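PDB 4ZXH: Abbfa_003403 from Acinetobacter baumannii, which is a four-domain nonribosomal peptide synthetase that probably activates an amino acid, condenses it with an acyl or peptidyl partner and releases the product. Local coordinates for residues Tyr219-Val224 and Gln400-Leu405; Gly262-Leu267 and Ile301-Asp306; Leu266-Lys269 and Glu273-Leu276; Glu884-Gln889 and Ile930-Tyr935. All coordinates share one frame; numbering follows the deposited sequence.

Interaction 1: residues Tyr219-Val224 and Gln400-Leu405; sequences YPRPAV and QLDITL. With PNS (4'-phosphopantetheine), chain B.
Arg221 and Asp402 form a salt bridge, and it is the only contact between loop 219-224 and segment 400-405. The guanidinium comes end-on and brings both terminal nitrogens to one carboxylate oxygen. NH2 of Arg221 lies 2.9 Å from OD2 of Asp402, a fairly straight bond with an N-H...O angle of 162°. It reaches the syn side of that oxygen. NH1 of Arg221 meets OD2 of Asp402 at 3.3 Å, nearly along the C-O bond. A weak third bond runs from NH2 of Arg221 to OD1 of Asp402. The two flat groups are nearly coplanar, 19° apart. The arginine chain runs extended to CD and then bends (chi3 -63°), which turns its end edge-on to the acid.

Outside partners hold both groups. NE2 of His213 also bonds to OD2 of Asp402, and NE of Arg221 bonds to OH of Tyr935 in the C-terminal adenylation region. The arginine charge and the second donor, His213, probably favour the ionised form of this buried carboxylate.

Just before Asp402 the chain lines the phosphopantetheine pocket. OE1 of Gln400 lies 3.1 Å from C43 of the cofactor. CD1 of Leu401 is 3.7 Å from its sulfur, S44. The salt bridge thus fastens a loop beside strand 403-411, next to the cofactor pocket of the condensation domain.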
loop_
_atom_site.group_PDB
_atom_site.type_symbol
_atom_site.label_atom_id
_atom_site.label_comp_id
_atom_site.label_asym_id
_atom_site.label_seq_id
_atom_site.Cartn_x
_atom_site.Cartn_y
_atom_site.Cartn_z
ATOM N N TYR A 219 8.764 -8.920 -3.286
ATOM C CA TYR A 219 8.278 -8.690 -1.935
ATOM C C TYR A 219 7.110 -7.724 -1.994
ATOM O O TYR A 219 6.993 -6.960 -2.947
ATOM C CB TYR A 219 9.400 -8.138 -1.047
ATOM C CG TYR A 219 10.702 -8.881 -1.217
ATOM C CD1 TYR A 219 10.810 -10.219 -0.841
ATOM C CD2 TYR A 219 11.826 -8.258 -1.760
ATOM C CE1 TYR A 219 12.000 -10.921 -1.007
ATOM C CE2 TYR A 219 13.019 -8.961 -1.928
ATOM C CZ TYR A 219 13.093 -10.294 -1.549
ATOM O OH TYR A 219 14.261 -11.013 -1.708
ATOM N N PRO A 220 6.228 -7.761 -0.986
ATOM C CA PRO A 220 5.132 -6.787 -0.929
ATOM C C PRO A 220 5.623 -5.356 -0.667
ATOM O O PRO A 220 6.483 -5.119 0.192
ATOM C CB PRO A 220 4.275 -7.296 0.236
ATOM C CG PRO A 220 5.209 -8.105 1.071
ATOM C CD PRO A 220 6.145 -8.750 0.101
ATOM N N ARG A 221 5.076 -4.406 -1.411
ATOM C CA ARG A 221 5.483 -3.017 -1.280
ATOM C C ARG A 221 5.115 -2.448 0.103
ATOM O O ARG A 221 3.959 -2.532 0.538
ATOM C CB ARG A 221 4.845 -2.180 -2.395
ATOM C CG ARG A 221 5.428 -0.804 -2.512
ATOM C CD ARG A 221 4.610 0.070 -3.444
ATOM N NE ARG A 221 4.614 -0.455 -4.799
ATOM C CZ ARG A 221 5.559 -0.188 -5.692
ATOM N NH1 ARG A 221 5.480 -0.719 -6.900
ATOM N NH2 ARG A 221 6.583 0.599 -5.371
ATOM N N PRO A 222 6.100 -1.874 0.807
ATOM C CA PRO A 222 5.867 -1.250 2.120
ATOM C C PRO A 222 4.945 -0.047 2.031
ATOM O O PRO A 222 4.931 0.643 1.008
ATOM C CB PRO A 222 7.266 -0.816 2.570
ATOM C CG PRO A 222 8.197 -1.669 1.770
ATOM C CD PRO A 222 7.524 -1.884 0.443
ATOM N N ALA A 223 4.193 0.210 3.097
ATOM C CA ALA A 223 3.236 1.309 3.082
ATOM C C ALA A 223 3.942 2.656 2.919
ATOM O O ALA A 223 3.446 3.541 2.217
ATOM C CB ALA A 223 2.392 1.286 4.341
ATOM N N VAL A 224 5.098 2.813 3.555
ATOM C CA VAL A 224 5.868 4.050 3.396
ATOM C C VAL A 224 7.308 3.772 2.923
ATOM O O VAL A 224 8.052 3.018 3.537
ATOM C CB VAL A 224 5.884 4.883 4.710
ATOM C CG1 VAL A 224 6.648 6.145 4.518
ATOM C CG2 VAL A 224 4.478 5.230 5.124
ATOM N N GLN A 400 16.374 5.905 -4.744
ATOM C CA GLN A 400 15.591 7.059 -5.141
ATOM C C GLN A 400 14.275 6.612 -5.723
ATOM O O GLN A 400 13.227 7.177 -5.405
ATOM C CB GLN A 400 16.346 7.907 -6.159
ATOM C CG GLN A 400 17.496 8.664 -5.554
ATOM C CD GLN A 400 18.335 9.322 -6.608
ATOM O OE1 GLN A 400 18.030 9.217 -7.801
ATOM N NE2 GLN A 400 19.397 10.025 -6.180
ATOM N N LEU A 401 14.345 5.583 -6.567
ATOM C CA LEU A 401 13.181 5.052 -7.262
ATOM C C LEU A 401 13.062 3.554 -7.063
ATOM O O LEU A 401 13.806 2.977 -6.283
ATOM C CB LEU A 401 13.259 5.382 -8.744
ATOM C CG LEU A 401 13.280 6.869 -9.103
ATOM C CD1 LEU A 401 13.453 7.011 -10.615
ATOM C CD2 LEU A 401 12.001 7.565 -8.609
ATOM N N ASP A 402 12.112 2.929 -7.753
ATOM C CA ASP A 402 11.950 1.482 -7.683
ATOM C C ASP A 402 13.093 0.830 -8.429
ATOM O O ASP A 402 13.680 -0.159 -7.968
ATOM C CB ASP A 402 10.613 1.038 -8.279
ATOM C CG ASP A 402 9.445 1.277 -7.346
ATOM O OD1 ASP A 402 9.613 2.007 -6.348
ATOM O OD2 ASP A 402 8.351 0.727 -7.610
ATOM N N ILE A 403 13.395 1.414 -9.587
ATOM C CA ILE A 403 14.473 0.987 -10.473
ATOM C C ILE A 403 15.096 2.227 -11.100
ATOM O O ILE A 403 14.375 3.157 -11.482
ATOM C CB ILE A 403 13.969 0.071 -11.616
ATOM C CG1 ILE A 403 13.311 -1.184 -11.086
ATOM C CG2 ILE A 403 15.103 -0.392 -12.476
ATOM C CD1 ILE A 403 12.639 -1.983 -12.188
ATOM N N THR A 404 16.419 2.253 -11.216
ATOM C CA THR A 404 17.073 3.270 -12.020
ATOM C C THR A 404 18.198 2.663 -12.861
ATOM O O THR A 404 19.101 2.021 -12.335
ATOM C CB THR A 404 17.678 4.412 -11.170
ATOM O OG1 THR A 404 16.662 5.056 -10.397
ATOM C CG2 THR A 404 18.334 5.436 -12.072
ATOM N N LEU A 405 18.143 2.891 -14.166
ATOM C CA LEU A 405 19.229 2.535 -15.069
ATOM C C LEU A 405 20.192 3.715 -15.252
ATOM O O LEU A 405 19.788 4.790 -15.700
ATOM C CB LEU A 405 18.663 2.098 -16.422
ATOM C CG LEU A 405 19.658 1.661 -17.480
ATOM C CD1 LEU A 405 20.357 0.420 -16.970
ATOM C CD2 LEU A 405 18.929 1.376 -18.773
HETATM O O23 PNS B . 3.740 15.130 -3.349
HETATM P P24 PNS B . 4.196 16.556 -3.506
HETATM O O25 PNS B . 3.235 17.556 -4.089
HETATM O O27 PNS B . 5.482 16.480 -4.477
HETATM C C28 PNS B . 6.586 15.641 -4.153
HETATM C C29 PNS B . 7.666 15.822 -5.204
HETATM C C30 PNS B . 8.005 17.314 -5.196
HETATM C C31 PNS B . 7.120 15.396 -6.568
HETATM C C32 PNS B . 8.872 14.938 -4.856
HETATM O O33 PNS B . 8.362 13.642 -4.501
HETATM C C34 PNS B . 9.846 14.869 -6.016
HETATM O O35 PNS B . 10.417 15.868 -6.452
HETATM N N36 PNS B . 10.090 13.686 -6.563
HETATM C C37 PNS B . 11.005 13.519 -7.680
HETATM C C38 PNS B . 12.114 12.568 -7.230
HETATM C C39 PNS B . 13.397 12.935 -7.911
HETATM O O40 PNS B . 13.684 14.105 -8.115
HETATM N N41 PNS B . 14.143 11.893 -8.249
HETATM C C42 PNS B . 15.428 11.895 -8.907
HETATM C C43 PNS B . 15.571 10.440 -9.303
HETATM S S44 PNS B . 15.059 10.294 -11.021
#

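Interaction 2: residues Gly262-Leu267 and Ile301-Asp306; sequences GFYVLL and IAIHMD
Tyr264 reaches from helix 255-271 to Ile303 and Met305 on strand 302-306. This is helix-on-sheet packing inside the condensation domain. It centres on a CH-pi contact from CG of Met305, whose sulfur adds a looser Met-aromatic contact. The strand pairs with strand 275-279 in a two-stranded antiparallel sheet.

From CB the tyrosine heads toward the strand, with CG anti to the carbonyl carbon (chi1 -77°). At the near end of the ring, CD1 and CD2 of Tyr264 each lie 4.0 Å from CG of Met305. Farther out, CE1 of Tyr264 is 3.6 Å from CG of Met305 and also faces CB of the same residue. CE2 of Tyr264 meets CG of Met305 at 3.5 Å. The methionine methylene therefore sits over one ring face, 22° off the ring normal and shifted toward the rim at CZ. SD of Met305 is farther off, 5.0 Å from the centroid of the Tyr264 ring, and approaches obliquely. The two side chains cross at about a right angle. Beyond the methionine, Val320 and Gln323 of helix 313-329 pack against it.

At the tip the hydroxyl takes over. It touches CB and CG2 of Ile303, and it donates a hydrogen bond to the backbone of the same residue. OH of Tyr264 lies 2.8 Å from O of Ile303, above the carbonyl plane and 50° out of it.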
loop_
_atom_site.group_PDB
_atom_site.type_symbol
_atom_site.label_atom_id
_atom_site.label_comp_id
_atom_site.label_asym_id
_atom_site.label_seq_id
_atom_site.Cartn_x
_atom_site.Cartn_y
_atom_site.Cartn_z
ATOM N N GLY A 262 15.242 0.661 -25.686
ATOM C CA GLY A 262 15.516 -0.655 -25.143
ATOM C C GLY A 262 14.913 -0.849 -23.760
ATOM O O GLY A 262 14.383 -1.914 -23.463
ATOM N N PHE A 263 14.968 0.187 -22.924
ATOM C CA PHE A 263 14.483 0.078 -21.553
ATOM C C PHE A 263 12.963 -0.089 -21.494
ATOM O O PHE A 263 12.470 -0.962 -20.782
ATOM C CB PHE A 263 14.915 1.293 -20.732
ATOM C CG PHE A 263 14.957 1.041 -19.253
ATOM C CD1 PHE A 263 15.080 -0.253 -18.765
ATOM C CD2 PHE A 263 14.910 2.091 -18.352
ATOM C CE1 PHE A 263 15.127 -0.500 -17.416
ATOM C CE2 PHE A 263 14.968 1.847 -16.986
ATOM C CZ PHE A 263 15.068 0.548 -16.520
ATOM N N TYR A 264 12.224 0.737 -22.235
ATOM C CA TYR A 264 10.774 0.562 -22.363
ATOM C C TYR A 264 10.419 -0.852 -22.843
ATOM O O TYR A 264 9.574 -1.525 -22.256
ATOM C CB TYR A 264 10.179 1.569 -23.347
ATOM C CG TYR A 264 10.007 2.976 -22.837
ATOM C CD1 TYR A 264 9.060 3.279 -21.876
ATOM C CD2 TYR A 264 10.761 4.012 -23.361
ATOM C CE1 TYR A 264 8.890 4.562 -21.433
ATOM C CE2 TYR A 264 10.604 5.300 -22.917
ATOM C CZ TYR A 264 9.673 5.571 -21.954
ATOM O OH TYR A 264 9.517 6.865 -21.520
ATOM N N VAL A 265 11.063 -1.293 -23.921
ATOM C CA VAL A 265 10.810 -2.627 -24.452
ATOM C C VAL A 265 10.990 -3.659 -23.348
ATOM O O VAL A 265 10.144 -4.524 -23.168
ATOM C CB VAL A 265 11.729 -2.958 -25.649
ATOM C CG1 VAL A 265 11.733 -4.449 -25.926
ATOM C CG2 VAL A 265 11.271 -2.203 -26.876
ATOM N N LEU A 266 12.072 -3.534 -22.586
ATOM C CA LEU A 266 12.290 -4.391 -21.427
ATOM C C LEU A 266 11.126 -4.376 -20.422
ATOM O O LEU A 266 10.631 -5.434 -20.047
ATOM C CB LEU A 266 13.575 -3.999 -20.699
ATOM C CG LEU A 266 13.749 -4.887 -19.467
ATOM C CD1 LEU A 266 13.856 -6.330 -19.899
ATOM C CD2 LEU A 266 14.941 -4.489 -18.618
ATOM N N LEU A 267 10.699 -3.196 -19.973
ATOM C CA LEU A 267 9.643 -3.116 -18.956
ATOM C C LEU A 267 8.293 -3.588 -19.506
ATOM O O LEU A 267 7.447 -4.084 -18.765
ATOM C CB LEU A 267 9.522 -1.692 -18.421
ATOM C CG LEU A 267 10.858 -1.088 -17.958
ATOM C CD1 LEU A 267 10.747 0.421 -17.766
ATOM C CD2 LEU A 267 11.379 -1.754 -16.681
ATOM N N ILE A 301 12.105 14.865 -15.742
ATOM C CA ILE A 301 10.909 14.823 -16.577
ATOM C C ILE A 301 10.388 13.396 -16.697
ATOM O O ILE A 301 11.173 12.448 -16.738
ATOM C CB ILE A 301 11.134 15.391 -17.999
ATOM C CG1 ILE A 301 12.235 14.627 -18.724
ATOM C CG2 ILE A 301 11.407 16.878 -17.957
ATOM C CD1 ILE A 301 12.528 15.187 -20.122
ATOM N N ALA A 302 9.060 13.254 -16.748
ATOM C CA ALA A 302 8.423 11.949 -16.914
ATOM C C ALA A 302 7.941 11.705 -18.357
ATOM O O ALA A 302 7.075 12.421 -18.872
ATOM C CB ALA A 302 7.258 11.806 -15.941
ATOM N N ILE A 303 8.507 10.689 -19.004
ATOM C CA ILE A 303 8.090 10.324 -20.351
ATOM C C ILE A 303 7.133 9.143 -20.308
ATOM O O ILE A 303 7.528 8.018 -19.984
ATOM C CB ILE A 303 9.277 9.957 -21.244
ATOM C CG1 ILE A 303 10.368 11.026 -21.183
ATOM C CG2 ILE A 303 8.806 9.742 -22.649
ATOM C CD1 ILE A 303 9.871 12.385 -21.519
ATOM N N HIS A 304 5.870 9.400 -20.624
ATOM C CA HIS A 304 4.865 8.345 -20.651
ATOM C C HIS A 304 4.672 7.888 -22.095
ATOM O O HIS A 304 4.214 8.666 -22.937
ATOM C CB HIS A 304 3.558 8.849 -20.029
ATOM C CG HIS A 304 2.379 7.955 -20.256
ATOM N ND1 HIS A 304 1.092 8.442 -20.347
ATOM C CD2 HIS A 304 2.285 6.612 -20.409
ATOM C CE1 HIS A 304 0.257 7.438 -20.553
ATOM N NE2 HIS A 304 0.955 6.317 -20.596
ATOM N N MET A 305 5.056 6.640 -22.376
ATOM C CA MET A 305 4.941 6.041 -23.711
ATOM C C MET A 305 3.761 5.089 -23.771
ATOM O O MET A 305 3.559 4.285 -22.868
ATOM C CB MET A 305 6.207 5.256 -24.095
ATOM C CG MET A 305 7.487 6.066 -24.329
ATOM S SD MET A 305 7.482 7.054 -25.820
ATOM C CE MET A 305 6.864 5.847 -26.997
ATOM N N ASP A 306 2.989 5.157 -24.844
ATOM C CA ASP A 306 2.015 4.111 -25.090
ATOM C C ASP A 306 2.639 3.144 -26.078
ATOM O O ASP A 306 2.717 3.443 -27.265
ATOM C CB ASP A 306 0.703 4.685 -25.621
ATOM C CG ASP A 306 -0.438 3.683 -25.567
ATOM O OD1 ASP A 306 -0.168 2.480 -25.365
ATOM O OD2 ASP A 306 -1.606 4.096 -25.713
#

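Interaction 3: residues Leu266-Lys269 and Glu273-Leu276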
loop_
_atom_site.group_PDB
_atom_site.type_symbol
_atom_site.label_atom_id
_atom_site.label_comp_id
_atom_site.label_asym_id
_atom_site.label_seq_id
_atom_site.Cartn_x
_atom_site.Cartn_y
_atom_site.Cartn_z
ATOM N N LEU A 266 12.072 -3.534 -22.586
ATOM C CA LEU A 266 12.290 -4.391 -21.427
ATOM C C LEU A 266 11.126 -4.376 -20.422
ATOM O O LEU A 266 10.631 -5.434 -20.047
ATOM C CB LEU A 266 13.575 -3.999 -20.699
ATOM C CG LEU A 266 13.749 -4.887 -19.467
ATOM C CD1 LEU A 266 13.856 -6.330 -19.899
ATOM C CD2 LEU A 266 14.941 -4.489 -18.618
ATOM N N LEU A 267 10.699 -3.196 -19.973
ATOM C CA LEU A 267 9.643 -3.116 -18.956
ATOM C C LEU A 267 8.293 -3.588 -19.506
ATOM O O LEU A 267 7.447 -4.084 -18.765
ATOM C CB LEU A 267 9.522 -1.692 -18.421
ATOM C CG LEU A 267 10.858 -1.088 -17.958
ATOM C CD1 LEU A 267 10.747 0.421 -17.766
ATOM C CD2 LEU A 267 11.379 -1.754 -16.681
ATOM N N HIS A 268 8.106 -3.425 -20.815
ATOM C CA HIS A 268 6.941 -3.951 -21.522
ATOM C C HIS A 268 6.870 -5.467 -21.435
ATOM O O HIS A 268 5.811 -6.031 -21.154
ATOM C CB HIS A 268 6.975 -3.530 -22.986
ATOM C CG HIS A 268 5.878 -4.119 -23.812
ATOM N ND1 HIS A 268 4.551 -3.802 -23.622
ATOM C CD2 HIS A 268 5.910 -5.007 -24.835
ATOM C CE1 HIS A 268 3.811 -4.466 -24.494
ATOM N NE2 HIS A 268 4.611 -5.205 -25.241
ATOM N N LYS A 269 8.002 -6.120 -21.680
ATOM C CA LYS A 269 8.093 -7.573 -21.614
ATOM C C LYS A 269 7.946 -8.094 -20.188
ATOM O O LYS A 269 7.317 -9.127 -19.978
ATOM C CB LYS A 269 9.418 -8.065 -22.214
ATOM C CG LYS A 269 9.522 -7.927 -23.736
ATOM C CD LYS A 269 8.245 -8.410 -24.401
ATOM C CE LYS A 269 8.277 -8.244 -25.910
ATOM N NZ LYS A 269 7.042 -8.812 -26.529
ATOM N N GLU A 273 2.510 -4.621 -19.928
ATOM C CA GLU A 273 1.735 -3.396 -19.900
ATOM C C GLU A 273 2.132 -2.490 -21.069
ATOM O O GLU A 273 3.290 -2.462 -21.471
ATOM C CB GLU A 273 1.937 -2.683 -18.568
ATOM C CG GLU A 273 1.005 -1.511 -18.375
ATOM C CD GLU A 273 -0.446 -1.934 -18.303
ATOM O OE1 GLU A 273 -0.715 -3.076 -17.849
ATOM O OE2 GLU A 273 -1.305 -1.124 -18.720
ATOM N N ASN A 274 1.166 -1.762 -21.614
ATOM C CA ASN A 274 1.400 -0.901 -22.767
ATOM C C ASN A 274 1.694 0.530 -22.345
ATOM O O ASN A 274 2.338 1.283 -23.069
ATOM C CB ASN A 274 0.190 -0.923 -23.702
ATOM C CG ASN A 274 -0.135 -2.315 -24.197
ATOM O OD1 ASN A 274 0.766 -3.112 -24.473
ATOM N ND2 ASN A 274 -1.430 -2.628 -24.288
ATOM N N ASN A 275 1.210 0.914 -21.171
ATOM C CA ASN A 275 1.418 2.267 -20.690
ATOM C C ASN A 275 2.499 2.283 -19.620
ATOM O O ASN A 275 2.296 1.816 -18.488
ATOM C CB ASN A 275 0.106 2.851 -20.167
ATOM C CG ASN A 275 -0.881 3.167 -21.284
ATOM O OD1 ASN A 275 -1.932 2.536 -21.403
ATOM N ND2 ASN A 275 -0.552 4.160 -22.095
ATOM N N LEU A 276 3.661 2.804 -19.995
ATOM C CA LEU A 276 4.811 2.839 -19.103
ATOM C C LEU A 276 5.334 4.253 -18.942
ATOM O O LEU A 276 5.380 5.010 -19.919
ATOM C CB LEU A 276 5.919 1.952 -19.636
ATOM C CG LEU A 276 5.511 0.545 -20.027
ATOM C CD1 LEU A 276 6.507 -0.014 -21.052
ATOM C CD2 LEU A 276 5.466 -0.310 -18.794
#
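His268 and Glu273 make the one hydrogen bond across this contact, between the last turns of helix 255-271 and the segment that leads into strand 275-279. ND1 of His268 donates to the backbone O of Glu273 over 2.8 Å. The bond is fairly straight, with an N-H...O angle of 162°. The oxygen lies at the imidazole edge, close to the ring plane. The donor stands above the carbonyl plane, 48° out of it. The histidine reaches this oxygen because its ring swings beside the carbonyl carbon, with CG anti to N (chi1 175°).

A second polar approach lies next to the first. OD1 of Asn274 faces the ring edge at CE1 of His268, 3.3 Å away. It is a contact with a ring carbon, and the ring and amide planes are tilted against each other.

The remaining contacts are van der Waals packing by Leu276. Its CD1 comes within 4.0 Å of CB of His268 and also lies against the backbone N of that residue. Its other methyl, CD2, is 4.3 Å from CB of Leu267. Leu276 further touches Tyr264 and Ser271 of the same helix, while Ile453 packs on His268.

The elements follow each other directly in the chain. Leu276 packs back on the helix, and the histidine holds the carbonyl of Glu273 just before the strand. The result is a tight helix-turn-strand unit of the condensation domain.

Interaction 4: residues Glu884-Gln889 and Ile930-Tyr935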
loop_
_atom_site.group_PDB
_atom_site.type_symbol
_atom_site.label_atom_id
_atom_site.label_comp_id
_atom_site.label_asym_id
_atom_site.label_seq_id
_atom_site.Cartn_x
_atom_site.Cartn_y
_atom_site.Cartn_z
ATOM N N GLU A 884 -5.241 -9.243 1.904
ATOM C CA GLU A 884 -5.887 -10.234 2.781
ATOM C C GLU A 884 -5.028 -10.565 3.998
ATOM O O GLU A 884 -5.547 -10.690 5.110
ATOM C CB GLU A 884 -6.225 -11.503 1.999
ATOM C CG GLU A 884 -7.313 -11.271 0.954
ATOM C CD GLU A 884 -7.488 -12.408 -0.041
ATOM O OE1 GLU A 884 -6.714 -13.397 -0.002
ATOM O OE2 GLU A 884 -8.411 -12.293 -0.880
ATOM N N ASN A 885 -3.713 -10.663 3.793
ATOM C CA ASN A 885 -2.784 -10.921 4.888
ATOM C C ASN A 885 -2.754 -9.799 5.921
ATOM O O ASN A 885 -2.716 -10.073 7.132
ATOM C CB ASN A 885 -1.376 -11.174 4.348
ATOM C CG ASN A 885 -1.204 -12.593 3.801
ATOM O OD1 ASN A 885 -1.838 -13.543 4.281
ATOM N ND2 ASN A 885 -0.357 -12.740 2.788
ATOM N N VAL A 886 -2.786 -8.544 5.466
ATOM C CA VAL A 886 -2.754 -7.432 6.412
ATOM C C VAL A 886 -4.048 -7.417 7.248
ATOM O O VAL A 886 -4.007 -7.224 8.466
ATOM C CB VAL A 886 -2.553 -6.059 5.715
ATOM C CG1 VAL A 886 -2.750 -4.946 6.704
ATOM C CG2 VAL A 886 -1.163 -5.950 5.124
ATOM N N LEU A 887 -5.188 -7.643 6.600
ATOM C CA LEU A 887 -6.455 -7.714 7.315
ATOM C C LEU A 887 -6.464 -8.833 8.368
ATOM O O LEU A 887 -6.890 -8.625 9.494
ATOM C CB LEU A 887 -7.594 -7.915 6.326
ATOM C CG LEU A 887 -8.068 -6.673 5.579
ATOM C CD1 LEU A 887 -8.934 -7.061 4.381
ATOM C CD2 LEU A 887 -8.840 -5.772 6.501
ATOM N N LYS A 888 -5.983 -10.018 8.012
ATOM C CA LYS A 888 -6.003 -11.139 8.949
ATOM C C LYS A 888 -5.150 -10.895 10.196
ATOM O O LYS A 888 -5.287 -11.586 11.201
ATOM C CB LYS A 888 -5.529 -12.417 8.264
ATOM C CG LYS A 888 -6.464 -12.957 7.192
ATOM C CD LYS A 888 -5.880 -14.251 6.601
ATOM C CE LYS A 888 -6.874 -15.027 5.751
ATOM N NZ LYS A 888 -6.791 -14.765 4.287
ATOM N N GLN A 889 -4.274 -9.905 10.138
ATOM C CA GLN A 889 -3.350 -9.660 11.245
ATOM C C GLN A 889 -3.953 -8.728 12.296
ATOM O O GLN A 889 -3.383 -8.550 13.382
ATOM C CB GLN A 889 -2.022 -9.095 10.722
ATOM C CG GLN A 889 -1.051 -10.164 10.251
ATOM C CD GLN A 889 0.192 -9.598 9.570
ATOM O OE1 GLN A 889 0.238 -8.426 9.177
ATOM N NE2 GLN A 889 1.212 -10.438 9.438
ATOM N N ILE A 930 -2.448 2.620 7.302
ATOM C CA ILE A 930 -1.112 2.803 7.833
ATOM C C ILE A 930 -0.242 1.585 7.458
ATOM O O ILE A 930 0.999 1.650 7.541
ATOM C CB ILE A 930 -1.128 3.039 9.397
ATOM C CG1 ILE A 930 -1.280 1.753 10.197
ATOM C CG2 ILE A 930 -2.251 4.015 9.797
ATOM C CD1 ILE A 930 0.003 1.367 10.879
ATOM N N HIS A 931 -0.870 0.502 6.994
ATOM C CA HIS A 931 -0.125 -0.741 6.693
ATOM C C HIS A 931 -0.015 -1.118 5.207
ATOM O O HIS A 931 0.775 -1.985 4.822
ATOM C CB HIS A 931 -0.741 -1.916 7.451
ATOM C CG HIS A 931 -0.494 -1.868 8.925
ATOM N ND1 HIS A 931 0.771 -1.939 9.471
ATOM C CD2 HIS A 931 -1.348 -1.738 9.968
ATOM C CE1 HIS A 931 0.683 -1.865 10.787
ATOM N NE2 HIS A 931 -0.592 -1.742 11.115
ATOM N N LEU A 932 -0.805 -0.456 4.375
ATOM C CA LEU A 932 -0.815 -0.726 2.955
ATOM C C LEU A 932 -0.427 0.492 2.131
ATOM O O LEU A 932 -0.605 1.630 2.579
ATOM C CB LEU A 932 -2.194 -1.213 2.555
ATOM C CG LEU A 932 -2.475 -2.639 3.011
ATOM C CD1 LEU A 932 -3.880 -3.031 2.638
ATOM C CD2 LEU A 932 -1.481 -3.577 2.349
ATOM N N PRO A 933 0.118 0.263 0.927
ATOM C CA PRO A 933 0.217 1.376 -0.024
ATOM C C PRO A 933 -1.177 1.890 -0.280
ATOM O O PRO A 933 -2.120 1.099 -0.211
ATOM C CB PRO A 933 0.812 0.742 -1.282
ATOM C CG PRO A 933 1.498 -0.465 -0.796
ATOM C CD PRO A 933 0.751 -0.961 0.419
ATOM N N ALA A 934 -1.306 3.175 -0.575
ATOM C CA ALA A 934 -2.610 3.793 -0.734
ATOM C C ALA A 934 -3.443 3.107 -1.808
ATOM O O ALA A 934 -4.656 2.969 -1.660
ATOM C CB ALA A 934 -2.455 5.250 -1.047
ATOM N N TYR A 935 -2.806 2.666 -2.886
ATOM C CA TYR A 935 -3.573 2.076 -3.973
ATOM C C TYR A 935 -4.104 0.693 -3.613
ATOM O O TYR A 935 -4.949 0.161 -4.318
ATOM C CB TYR A 935 -2.745 2.012 -5.268
ATOM C CG TYR A 935 -1.522 1.121 -5.254
ATOM C CD1 TYR A 935 -0.263 1.630 -4.922
ATOM C CD2 TYR A 935 -1.610 -0.223 -5.616
ATOM C CE1 TYR A 935 0.870 0.819 -4.929
ATOM C CE2 TYR A 935 -0.483 -1.039 -5.624
ATOM C CZ TYR A 935 0.755 -0.512 -5.280
ATOM O OH TYR A 935 1.865 -1.329 -5.281
#
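Val886 and His931 mark the closest backbone approach between helix 880-888 and the end of helix 921-931, with their CA atoms 7.2 Å apart. No hydrogen bond links the two segments. The contact is apolar, and Val886 spreads its two methyl groups over two neighbouring residues.

CG1 of Val886 stands anti to the backbone N (chi1 171°) and meets CB of His931 at 3.7 Å. It approaches the imidazole obliquely. The other branch serves the leucine: CG2 of Val886 lies 3.7 Å from CD2 of Leu932. CG of Leu932 is a little farther from that methyl, at 4.1 Å. These two side chains slide past each other in opposite directions. Leu928, one turn earlier on helix 921-931, also packs on Val886. Val937 touches Leu932, which is buried, whereas His931 lies at the exposed margin.

Just beyond, the chain turns toward the condensation domain. There the backbone N of Tyr935 bonds to OD2 of Asp347, and Pro933 touches Ser349. The run from Leu932 to Tyr935 opens an LPAYMVP sequence that matches core motif A9 of adenylation domains. Val886 thus packs the start of that motif against a helix of the C-terminal adenylation subdomain.

In the fold
Interactions 2 and 3 form one buried unit. Both use helix 255-271 and the small sheet of strands 275-279 and 302-306, and a backbone hydrogen bond between Met305 N and Leu276 O joins them. Interaction 1 touches this unit where Leu405 and Ile403 pack on Phe263. Interaction 4 belongs to another domain but meets interaction 1 through a hydrogen bond of Arg221 NE with Tyr935 OH, and through packing of Pro933 and Leu932 on Arg221 and Ala223. Interactions 1 and 4 therefore share the seam between the condensation and adenylation domains. Chemistry follows place: a buried ion pair in interaction 1, aromatic packing in interaction 2, a mixed polar and apolar turn in interaction 3, and partly buried apolar contact in interaction 4.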